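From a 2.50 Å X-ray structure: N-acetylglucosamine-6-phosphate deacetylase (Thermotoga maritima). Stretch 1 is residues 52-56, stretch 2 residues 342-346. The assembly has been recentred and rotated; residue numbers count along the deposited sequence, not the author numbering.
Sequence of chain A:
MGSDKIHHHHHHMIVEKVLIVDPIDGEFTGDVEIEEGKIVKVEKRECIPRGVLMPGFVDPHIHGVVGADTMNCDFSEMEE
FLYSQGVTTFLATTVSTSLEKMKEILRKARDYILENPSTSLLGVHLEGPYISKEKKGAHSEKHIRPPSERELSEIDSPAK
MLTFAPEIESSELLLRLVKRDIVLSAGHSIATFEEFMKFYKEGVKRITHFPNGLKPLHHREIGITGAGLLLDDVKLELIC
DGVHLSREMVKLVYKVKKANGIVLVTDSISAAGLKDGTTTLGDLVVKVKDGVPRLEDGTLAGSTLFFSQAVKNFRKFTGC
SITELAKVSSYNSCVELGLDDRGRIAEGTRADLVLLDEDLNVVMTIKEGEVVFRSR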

# COMPACT_ATOMS: atom_id res chain seq x y z
N VAL A 52 -21.82 -25.28 -1.99
CA VAL A 52 -20.80 -24.67 -2.84
C VAL A 52 -19.78 -25.71 -3.20
O VAL A 52 -19.45 -26.57 -2.39
N LEU A 53 -19.29 -25.66 -4.43
CA LEU A 53 -18.27 -26.60 -4.90
C LEU A 53 -17.11 -25.73 -5.38
O LEU A 53 -17.30 -24.86 -6.23
N MSE A 54 -15.93 -25.96 -4.82
CA MSE A 54 -14.75 -25.19 -5.20
C MSE A 54 -13.57 -26.12 -5.48
O MSE A 54 -13.60 -27.30 -5.11
N PRO A 55 -12.51 -25.59 -6.13
CA PRO A 55 -11.32 -26.40 -6.42
C PRO A 55 -10.71 -26.79 -5.07
O PRO A 55 -10.80 -26.02 -4.12
N GLY A 56 -10.11 -27.97 -4.98
CA GLY A 56 -9.51 -28.39 -3.73
C GLY A 56 -8.49 -27.36 -3.25
O GLY A 56 -7.66 -26.91 -4.03
N ARG A 342 -5.05 -28.26 -12.04
CA ARG A 342 -5.56 -28.21 -10.67
C ARG A 342 -6.06 -26.78 -10.47
O ARG A 342 -5.83 -25.93 -11.32
N GLY A 343 -6.76 -26.52 -9.37
CA GLY A 343 -7.26 -25.18 -9.08
C GLY A 343 -8.37 -24.70 -9.99
O GLY A 343 -8.62 -23.51 -10.12
N ARG A 344 -9.05 -25.65 -10.62
CA ARG A 344 -10.11 -25.32 -11.54
C ARG A 344 -11.23 -26.34 -11.48
O ARG A 344 -11.05 -27.46 -10.98
N ILE A 345 -12.39 -25.92 -11.96
CA ILE A 345 -13.56 -26.77 -12.09
C ILE A 345 -13.94 -26.48 -13.53
O ILE A 345 -14.86 -25.71 -13.79
N ALA A 346 -13.18 -27.08 -14.43
CA ALA A 346 -13.39 -26.93 -15.87
C ALA A 346 -13.09 -28.27 -16.56
O ALA A 346 -12.26 -29.06 -16.11

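The contact between these two stretches, almost three hundred residues apart in sequence, is small and almost wholly apolar. It buries 218 Å² in all, and most of that belongs to Ile-345, Pro-55 and Leu-53. No direct hydrogen bond crosses from one stretch to the other, so side-chain packing and a single water make up the contact.

Ile-345 covers the most surface. Its CA-to-CB bond points toward the strand, and with chi1 at m and chi2 at t the side chain extends through CG1 to CD1, which reaches the backbone of the strand. CD1 of Ile-345 lies 3.4 Å from O of Leu-53 and 3.9 Å from CA of Met-54, so the methyl rests against the main chain. An isoleucine suits this place because its longer branch can span the gap to the strand while presenting nothing but carbon to a buried site.

Alternation along the extended strand decides which of its residues take part. Leu-53 and Pro-55 both point toward the second stretch, whereas Met-54, present as selenomethionine, points away, so that it meets Ile-345 through its backbone. With chi1 t and chi2 p, Leu-53 brings CD2 to 3.9 Å from CD1 of Ile-345; a branched, wholly apolar side chain suits this buried position.

Pro-55 is the second large contributor. Its compact ring, puckered C-gamma exo, meets the second stretch at more than one point: CG lies 4.1 Å from CG1 of Ile-345, and CB packs on the backbone, 3.5 Å from C of Gly-343 and 3.7 Å from N of Arg-344. The closest pairing of CA atoms is here too, 5.0 Å between CA of Pro-55 and CA of Gly-343. Glycine fits the loop at this point, since its phi of 70° is a positive value that glycine accommodates readily. A CB there would point away from the strand, so the proline does not depend on its absence.

Arg-344, between Gly-343 and Ile-345, directs its CA-to-CB bond away; its CB stays 5.5 Å from CG of Pro-55, and its NE and NH2 are hydrogen-bonded elsewhere in the structure.

Water 1 supplies the polar link beside this packing. It donates a hydrogen bond to O of Gly-56 at 2.6 Å and accepts a weak one from N of Gly-343 at 3.3 Å, joining two backbone groups that do not bond directly.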

# COMPACT_ATOMS: atom_id res chain seq x y z
CB VAL A 52 -20.08 -23.48 -2.11
CG1 VAL A 52 -19.13 -22.78 -3.06
CG2 VAL A 52 -21.10 -22.51 -1.56
CB LEU A 53 -18.77 -27.44 -6.06
CG LEU A 53 -17.86 -28.63 -6.38
CD1 LEU A 53 -18.09 -29.70 -5.34
CD2 LEU A 53 -18.15 -29.21 -7.78
CB MSE A 54 -14.33 -24.24 -4.07
CG MSE A 54 -15.42 -23.38 -3.46
SE MSE A 54 -14.69 -22.24 -2.00
CE MSE A 54 -13.52 -21.12 -3.15
CB PRO A 55 -10.42 -25.43 -7.20
CG PRO A 55 -11.42 -24.53 -7.87
CD PRO A 55 -12.42 -24.27 -6.76
CB ARG A 342 -4.42 -28.50 -9.70
CG ARG A 342 -4.65 -29.60 -8.71
CD ARG A 342 -4.68 -30.96 -9.37
NE ARG A 342 -3.40 -31.36 -9.95
CZ ARG A 342 -2.29 -31.58 -9.25
NH1 ARG A 342 -2.30 -31.44 -7.92
NH2 ARG A 342 -1.18 -31.97 -9.86
CB ARG A 344 -9.57 -25.31 -12.98
CG ARG A 344 -8.46 -24.28 -13.27
CD ARG A 344 -9.04 -22.88 -13.29
NE ARG A 344 -10.10 -22.69 -14.28
CZ ARG A 344 -9.94 -22.69 -15.61
NH1 ARG A 344 -8.73 -22.89 -16.15
NH2 ARG A 344 -10.99 -22.46 -16.41
CB ILE A 345 -14.76 -26.39 -11.21
CG1 ILE A 345 -14.42 -26.55 -9.73
CG2 ILE A 345 -15.93 -27.34 -11.57
CD1 ILE A 345 -15.64 -26.38 -8.80
CB ALA A 346 -12.45 -25.82 -16.41
O HOH W 1 -6.78 -27.70 -6.29